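Local coordinates for protein orotidine 5'-phosphate decarboxylase (Sulfolobus solfataricus, PDB 4DBD) that probably catalyses the decarboxylation of orotidine 5'-monophosphate to UMP, the last step of de novo UMP biosynthesis, as a homodimeric TIM-barrel enzyme, at residues A[61-66]-A[85-90]; A[67-72]-A[91-96]. All blocks are in the same frame, centred on the assembly; numbering follows the deposited sequence. Where two conformers were deposited one is given.

Contact 1: A[61-66]-A[85-90]; sequences KLADIG and HSFIGV
The imidazole of His-85 meets the carbonyl oxygen of Lys-61 at its edge, near the ring plane, with CD2 3.5 Å from Lys-61 O. The other flat group, Phe-87, was modelled in two positions, so its place over one face of the imidazole, and that of Ile-88 CG2 over one face of its own ring, are doubtful. The aliphatic part of Lys-61 crosses the imidazole obliquely, its CD 3.8 Å from His-85 NE2, then leads off so that NZ forms salt bridges with Asp-59 and with Asp-64 of the second subunit. Lys-61 is the predicted proton donor and Asp-64 a predicted active-site residue. His-85 NE2 is hydrogen-bonded to Ala-63 O of the second subunit. An alanine at His-85 would probably leave that carbonyl without its mate across the dimer interface and open a gap beside the Lys-61 chain. Small Ala-63 lets Ile-88 close in: CG2, anti to the carbonyl carbon of its own residue, is set against Ala-63 CA and lies 3.6 Å from Ala-63 CB, while Ile-88 CD1 comes 3.8 Å from Leu-62 O. The backbones are joined by a nearly straight bond from His-85 N to Leu-62 O, 2.8 Å long. This is the parallel pairing of barrel strands 55-62 and 81-85 at their C-terminal ends, where TIM barrels place their active sites; Met-69 of helix 66-73 and Ser-93 and Leu-94 of helix 90-103 pack against Ile-88, and strand 107-113 flanks His-85.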
ATOM      1  N   LYS A  61      -3.316  -0.510  -3.201  1.00 13.94           N
ATOM      2  CA  LYS A  61      -2.117   0.144  -3.729  1.00 14.69           C
ATOM      3  C   LYS A  61      -0.881  -0.674  -3.409  1.00 13.88           C
ATOM      4  O   LYS A  61       0.097  -0.163  -2.846  1.00 14.45           O
ATOM      5  CB  LYS A  61      -1.965   1.548  -3.153  1.00 15.61           C
ATOM      6  CG  LYS A  61      -3.006   2.568  -3.644  1.00 11.97           C
ATOM      7  CD  LYS A  61      -2.940   2.757  -5.160  1.00 14.52           C
ATOM      8  CE  LYS A  61      -3.690   4.028  -5.594  1.00 18.44           C
ATOM      9  NZ  LYS A  61      -5.153   4.016  -5.233  1.00 16.54           N
ATOM     10  N   LEU A  62      -0.918  -1.943  -3.797  1.00 13.02           N
ATOM     11  CA  LEU A  62       0.090  -2.912  -3.384  1.00 14.19           C
ATOM     12  C   LEU A  62       1.499  -2.427  -3.705  1.00 14.95           C
ATOM     13  O   LEU A  62       1.785  -2.005  -4.822  1.00 13.88           O
ATOM     14  CB  LEU A  62      -0.184  -4.255  -4.040  1.00 13.02           C
ATOM     15  CG  LEU A  62      -1.492  -4.946  -3.615  1.00 11.68           C
ATOM     16  CD1 LEU A  62      -1.884  -6.027  -4.615  1.00 15.03           C
ATOM     17  CD2 LEU A  62      -1.385  -5.510  -2.192  1.00 16.33           C
ATOM     18  N   ALA A  63       2.385  -2.475  -2.715  1.00 12.57           N
ATOM     19  CA  ALA A  63       3.719  -1.903  -2.914  1.00 12.81           C
ATOM     20  C   ALA A  63       4.725  -2.524  -1.955  1.00 12.62           C
ATOM     21  O   ALA A  63       5.296  -1.855  -1.096  1.00 13.95           O
ATOM     22  CB  ALA A  63       3.669  -0.401  -2.764  1.00 12.78           C
ATOM     23  N   ASP A  64       4.919  -3.824  -2.092  1.00 18.15           N
ATOM     24  CA  ASP A  64       5.848  -4.519  -1.215  1.00 16.12           C
ATOM     25  C   ASP A  64       6.579  -5.581  -2.013  1.00 15.22           C
ATOM     26  O   ASP A  64       6.429  -5.667  -3.236  1.00 14.09           O
ATOM     27  CB  ASP A  64       5.088  -5.125  -0.024  1.00 14.89           C
ATOM     28  CG  ASP A  64       5.902  -5.114   1.258  1.00 15.80           C
ATOM     29  OD1 ASP A  64       7.114  -5.408   1.188  1.00 14.87           O
ATOM     30  OD2 ASP A  64       5.340  -4.819   2.339  1.00 18.72           O
ATOM     31  N   ILE A  65       7.400  -6.368  -1.332  1.00 15.51           N
ATOM     32  CA  ILE A  65       8.036  -7.506  -1.966  1.00 14.41           C
ATOM     33  C   ILE A  65       6.972  -8.547  -2.332  1.00 15.64           C
ATOM     34  O   ILE A  65       5.848  -8.527  -1.799  1.00 14.44           O
ATOM     35  CB  ILE A  65       9.097  -8.131  -1.051  1.00 17.87           C
ATOM     36  CG1 ILE A  65       8.434  -8.691   0.212  1.00 14.50           C
ATOM     37  CG2 ILE A  65      10.140  -7.096  -0.676  1.00 16.50           C
ATOM     38  CD1 ILE A  65       9.380  -9.557   1.051  1.00 21.77           C
ATOM     39  N   GLY A  66       7.341  -9.462  -3.222  1.00 15.60           N
ATOM     40  CA  GLY A  66       6.403 -10.411  -3.796  1.00 17.74           C
ATOM     41  C   GLY A  66       5.738 -11.265  -2.747  1.00 16.03           C
ATOM     42  O   GLY A  66       4.515 -11.430  -2.771  1.00 17.43           O
ATOM     43  N   HIS A  85       1.291  -0.812  -7.350  1.00 12.69           N
ATOM     44  CA  HIS A  85       2.121   0.290  -7.853  1.00 15.64           C
ATOM     45  C   HIS A  85       3.192  -0.207  -8.803  1.00 14.95           C
ATOM     46  O   HIS A  85       3.838  -1.207  -8.530  1.00 16.92           O
ATOM     47  CB  HIS A  85       2.795   1.026  -6.695  1.00 13.30           C
ATOM     48  CG  HIS A  85       1.990   2.163  -6.156  1.00 14.82           C
ATOM     49  ND1 HIS A  85       1.826   3.348  -6.841  1.00 13.91           N
ATOM     50  CD2 HIS A  85       1.297   2.292  -4.999  1.00 14.35           C
ATOM     51  CE1 HIS A  85       1.063   4.160  -6.130  1.00 16.10           C
ATOM     52  NE2 HIS A  85       0.729   3.544  -5.009  1.00 13.95           N
ATOM     53  N   SER A  86       3.383   0.502  -9.915  1.00 15.72           N
ATOM     54  CA  SER A  86       4.494   0.200 -10.816  1.00 18.44           C
ATOM     55  C   SER A  86       5.850   0.505 -10.198  1.00 18.52           C
ATOM     56  O   SER A  86       6.827  -0.199 -10.462  1.00 13.98           O
ATOM     57  CB  SER A  86       4.387   1.031 -12.106  1.00 15.43           C
ATOM     58  OG  SER A  86       3.212   0.725 -12.827  1.00 21.08           O
ATOM     59  N   PHE A  87       5.924   1.556  -9.377  0.51 17.71           N
ATOM     60  CA  PHE A  87       7.234   2.073  -8.948  0.51 17.57           C
ATOM     61  C   PHE A  87       8.062   1.079  -8.131  0.51 16.97           C
ATOM     62  O   PHE A  87       9.290   1.219  -8.023  0.51 16.87           O
ATOM     63  CB  PHE A  87       7.115   3.433  -8.230  0.51 18.27           C
ATOM     64  CG  PHE A  87       6.617   3.346  -6.808  0.51 15.73           C
ATOM     65  CD1 PHE A  87       7.491   3.071  -5.764  0.51 19.66           C
ATOM     66  CD2 PHE A  87       5.286   3.584  -6.515  0.51 17.71           C
ATOM     67  CE1 PHE A  87       7.029   3.001  -4.451  0.51 16.79           C
ATOM     68  CE2 PHE A  87       4.822   3.519  -5.214  0.51 16.83           C
ATOM     69  CZ  PHE A  87       5.693   3.228  -4.181  0.51 16.03           C
ATOM     70  N   ILE A  88       7.404   0.058  -7.591  1.00 14.48           N
ATOM     71  CA  ILE A  88       8.120  -0.962  -6.808  1.00 16.68           C
ATOM     72  C   ILE A  88       9.007  -1.873  -7.652  1.00 18.02           C
ATOM     73  O   ILE A  88       9.897  -2.542  -7.125  1.00 19.09           O
ATOM     74  CB  ILE A  88       7.169  -1.821  -5.969  1.00 15.86           C
ATOM     75  CG1 ILE A  88       6.217  -2.602  -6.867  1.00 14.01           C
ATOM     76  CG2 ILE A  88       6.382  -0.941  -4.989  1.00 22.09           C
ATOM     77  CD1 ILE A  88       5.120  -3.295  -6.072  1.00 17.67           C
ATOM     78  N   GLY A  89       8.746  -1.922  -8.954  1.00 14.72           N
ATOM     79  CA  GLY A  89       9.624  -2.641  -9.853  1.00 18.71           C
ATOM     80  C   GLY A  89       9.284  -4.108 -10.005  1.00 19.55           C
ATOM     81  O   GLY A  89       8.317  -4.620  -9.418  1.00 18.83           O
ATOM     82  N   VAL A  90      10.102  -4.808 -10.784  1.00 17.90           N
ATOM     83  CA  VAL A  90       9.739  -6.147 -11.234  1.00 18.20           C
ATOM     84  C   VAL A  90      10.362  -7.264 -10.387  1.00 17.85           C
ATOM     85  O   VAL A  90       9.663  -7.990  -9.689  1.00 20.13           O
ATOM     86  CB  VAL A  90      10.099  -6.327 -12.731  1.00 22.58           C
ATOM     87  CG1 VAL A  90       9.833  -7.770 -13.203  1.00 18.67           C
ATOM     88  CG2 VAL A  90       9.336  -5.309 -13.585  1.00 18.85           C
TER

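Contact 2: A[67-72]-A[91-96]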
ATOM      1  N   TYR A  67       6.534 -11.826  -1.831  1.00 17.15           N
ATOM      2  CA  TYR A  67       5.987 -12.678  -0.773  1.00 22.50           C
ATOM      3  C   TYR A  67       4.849 -11.989  -0.032  1.00 16.30           C
ATOM      4  O   TYR A  67       3.815 -12.599   0.241  1.00 19.07           O
ATOM      5  CB  TYR A  67       7.087 -13.101   0.217  1.00 18.50           C
ATOM      6  CG  TYR A  67       6.555 -13.629   1.533  1.00 20.02           C
ATOM      7  CD1 TYR A  67       5.939 -14.875   1.610  1.00 26.94           C
ATOM      8  CD2 TYR A  67       6.694 -12.895   2.702  1.00 20.39           C
ATOM      9  CE1 TYR A  67       5.455 -15.370   2.826  1.00 30.71           C
ATOM     10  CE2 TYR A  67       6.219 -13.376   3.921  1.00 22.34           C
ATOM     11  CZ  TYR A  67       5.601 -14.615   3.973  1.00 25.67           C
ATOM     12  OH  TYR A  67       5.125 -15.088   5.181  1.00 27.16           O
ATOM     13  N   ILE A  68       5.031 -10.710   0.279  1.00 15.35           N
ATOM     14  CA  ILE A  68       4.034  -9.983   1.064  1.00 18.12           C
ATOM     15  C   ILE A  68       2.815  -9.656   0.213  1.00 16.46           C
ATOM     16  O   ILE A  68       1.684  -9.773   0.674  1.00 16.80           O
ATOM     17  CB  ILE A  68       4.614  -8.680   1.646  1.00 16.10           C
ATOM     18  CG1 ILE A  68       5.717  -8.976   2.674  1.00 18.09           C
ATOM     19  CG2 ILE A  68       3.514  -7.817   2.228  1.00 17.02           C
ATOM     20  CD1 ILE A  68       5.257  -9.718   3.898  1.00 20.63           C
ATOM     21  N   MET A  69       3.037  -9.222  -1.030  1.00 14.89           N
ATOM     22  CA  MET A  69       1.905  -8.916  -1.892  1.00 16.25           C
ATOM     23  C   MET A  69       1.047 -10.140  -2.160  1.00 14.49           C
ATOM     24  O   MET A  69      -0.174 -10.054  -2.193  1.00 15.96           O
ATOM     25  CB  MET A  69       2.364  -8.269  -3.190  1.00 16.00           C
ATOM     26  CG  MET A  69       2.827  -6.849  -2.943  1.00 16.86           C
ATOM     27  SD  MET A  69       3.184  -5.884  -4.430  1.00 14.60           S
ATOM     28  CE  MET A  69       4.383  -6.922  -5.242  1.00 11.05           C
ATOM     29  N   LYS A  70       1.691 -11.284  -2.360  1.00 13.99           N
ATOM     30  CA  LYS A  70       0.957 -12.540  -2.532  1.00 13.90           C
ATOM     31  C   LYS A  70       0.197 -12.934  -1.254  1.00 17.36           C
ATOM     32  O   LYS A  70      -0.938 -13.410  -1.314  1.00 19.39           O
ATOM     33  CB  LYS A  70       1.910 -13.644  -2.998  1.00 14.86           C
ATOM     34  CG  LYS A  70       2.394 -13.446  -4.432  1.00 15.22           C
ATOM     35  CD  LYS A  70       3.678 -14.219  -4.707  1.00 19.27           C
ATOM     36  CE  LYS A  70       3.544 -15.692  -4.386  1.00 23.58           C
ATOM     37  NZ  LYS A  70       4.833 -16.406  -4.714  1.00 21.62           N
ATOM     38  N   SER A  71       0.805 -12.709  -0.092  1.00 19.72           N
ATOM     39  CA  SER A  71       0.148 -13.030   1.181  1.00 17.74           C
ATOM     40  C   SER A  71      -1.104 -12.176   1.387  1.00 18.25           C
ATOM     41  O   SER A  71      -2.074 -12.599   2.024  1.00 21.79           O
ATOM     42  CB  SER A  71       1.110 -12.829   2.348  1.00 17.73           C
ATOM     43  OG  SER A  71       2.168 -13.772   2.289  1.00 23.29           O
ATOM     44  N   ILE A  72      -1.073 -10.964   0.851  1.00 18.21           N
ATOM     45  CA  ILE A  72      -2.221 -10.080   0.907  1.00 16.85           C
ATOM     46  C   ILE A  72      -3.335 -10.539  -0.025  1.00 16.93           C
ATOM     47  O   ILE A  72      -4.479 -10.717   0.410  1.00 17.27           O
ATOM     48  CB  ILE A  72      -1.807  -8.642   0.555  1.00 14.89           C
ATOM     49  CG1 ILE A  72      -0.879  -8.090   1.638  1.00 21.37           C
ATOM     50  CG2 ILE A  72      -3.030  -7.751   0.384  1.00 16.01           C
ATOM     51  CD1 ILE A  72      -0.191  -6.782   1.267  1.00 17.36           C
ATOM     52  N   LYS A  91      11.682  -7.394 -10.435  1.00 16.18           N
ATOM     53  CA  LYS A  91      12.335  -8.553  -9.838  1.00 16.39           C
ATOM     54  C   LYS A  91      12.113  -8.653  -8.336  1.00 18.77           C
ATOM     55  O   LYS A  91      12.512  -7.762  -7.579  1.00 18.08           O
ATOM     56  CB  LYS A  91      13.836  -8.542 -10.155  1.00 18.58           C
ATOM     57  CG  LYS A  91      14.179  -9.103 -11.525  1.00 28.03           C
ATOM     58  CD  LYS A  91      13.317  -8.451 -12.596  1.00 36.99           C
ATOM     59  CE  LYS A  91      14.077  -8.224 -13.898  1.00 45.92           C
ATOM     60  NZ  LYS A  91      13.463  -7.105 -14.693  1.00 32.45           N
ATOM     61  N   GLY A  92      11.464  -9.733  -7.904  1.00 15.21           N
ATOM     62  CA  GLY A  92      11.253  -9.974  -6.485  1.00 15.65           C
ATOM     63  C   GLY A  92      10.064  -9.204  -5.928  1.00 19.78           C
ATOM     64  O   GLY A  92       9.837  -9.178  -4.715  1.00 15.22           O
ATOM     65  N   SER A  93       9.306  -8.572  -6.815  1.00 15.32           N
ATOM     66  CA  SER A  93       8.112  -7.831  -6.410  1.00 14.07           C
ATOM     67  C   SER A  93       6.990  -8.093  -7.411  1.00 14.92           C
ATOM     68  O   SER A  93       6.252  -9.066  -7.277  1.00 15.61           O
ATOM     69  CB  SER A  93       8.434  -6.343  -6.268  1.00 16.49           C
ATOM     70  OG  SER A  93       7.300  -5.588  -5.873  1.00 21.01           O
ATOM     71  N   LEU A  94       6.867  -7.263  -8.442  1.00 13.15           N
ATOM     72  CA  LEU A  94       5.762  -7.460  -9.374  1.00 15.38           C
ATOM     73  C   LEU A  94       5.817  -8.764 -10.184  1.00 18.54           C
ATOM     74  O   LEU A  94       4.767  -9.315 -10.537  1.00 17.34           O
ATOM     75  CB  LEU A  94       5.585  -6.245 -10.287  1.00 19.04           C
ATOM     76  CG  LEU A  94       5.075  -4.993  -9.571  1.00 15.53           C
ATOM     77  CD1 LEU A  94       5.219  -3.790 -10.485  1.00 16.00           C
ATOM     78  CD2 LEU A  94       3.609  -5.165  -9.112  1.00 15.07           C
ATOM     79  N   ASP A  95       7.009  -9.276 -10.487  1.00 15.34           N
ATOM     80  CA  ASP A  95       7.042 -10.533 -11.248  1.00 16.29           C
ATOM     81  C   ASP A  95       6.386 -11.679 -10.476  1.00 18.76           C
ATOM     82  O   ASP A  95       5.597 -12.445 -11.032  1.00 17.27           O
ATOM     83  CB  ASP A  95       8.447 -10.903 -11.770  1.00 15.88           C
ATOM     84  CG  ASP A  95       9.488 -11.062 -10.664  1.00 19.55           C
ATOM     85  OD1 ASP A  95       9.154 -10.967  -9.466  1.00 22.90           O
ATOM     86  OD2 ASP A  95      10.664 -11.313 -11.007  1.00 20.98           O
ATOM     87  N   GLU A  96       6.680 -11.759  -9.185  1.00 17.57           N
ATOM     88  CA  GLU A  96       6.138 -12.802  -8.336  1.00 16.95           C
ATOM     89  C   GLU A  96       4.633 -12.650  -8.159  1.00 18.70           C
ATOM     90  O   GLU A  96       3.902 -13.642  -8.134  1.00 19.54           O
ATOM     91  CB  GLU A  96       6.838 -12.799  -6.980  1.00 23.93           C
ATOM     92  CG  GLU A  96       8.276 -13.244  -7.063  1.00 17.63           C
ATOM     93  CD  GLU A  96       8.997 -13.189  -5.740  1.00 20.53           C
ATOM     94  OE1 GLU A  96       8.342 -12.974  -4.701  1.00 20.75           O
ATOM     95  OE2 GLU A  96      10.236 -13.375  -5.738  1.00 23.33           O
TER
HETATM   96  O   HOH W   1       9.379 -12.062  -2.287  1.00 19.27           O
HETATM   97  O   HOH W   2       4.819 -16.062  -7.446  1.00 22.10           O
HETATM   98  O   HOH W   3       6.805 -14.933  -3.438  1.00 30.46           O
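Met-69 reaches from helix 66-73 to the first turn of helix 90-103, where its CE lies 3.3 Å from Ser-93 OG and 4.3 Å from Leu-94 CD2. The unbranched thioether bends at chi3 (-56°), which sets this terminal methyl against Ser-93; a small serine suits so close an approach, and its hydroxyl is hydrogen-bonded to Asp-64 O. Farther out, Glu-96 and Lys-70 face each other. Lys-70 CD packs 3.5 Å from Glu-96 O, while NZ stays 4.9 Å from Glu-96 OE1, so the opposite charges communicate through solvent: one water links NZ to OE1 and a second links NZ to Glu-96 O. The two helices, following successive strands of the (beta/alpha)8 barrel, run roughly parallel, their short segments inclined at 32° with axes 8.9 Å apart. Glu-96 extends beyond CG, and OE1 also takes a bond from a third water, which accepts from Tyr-67 N at 2.9 Å. The carboxylate thus reaches the N-terminal end of helix 66-73 through water, an end that would probably ease its negative charge. Long, flexible lysine and glutamate chains fit this partly exposed border, whereas Tyr-67 turns its ring away, its OH bonded to Tyr-191 of the second subunit.

Overall arrangement
Contact 1 is the more buried: it joins the C-terminal end of strand 55-62 to the turn that follows strand 81-85, and it holds predicted active-site residues. Contact 2 continues the same two chain paths into helices 66-73 and 90-103, farther from the centre of the chain and partly open to water. The chemistry shifts accordingly, from a direct backbone bond, rings and close apolar packing to a methionine methyl and a lysine–glutamate pair bridged by waters. The two sites adjoin, their centres 8 Å apart, and a probable backbone hydrogen bond from Gly-66 N to Gly-92 O, with Ile-88 lying against Ser-93, ties them together. Both also touch the second subunit.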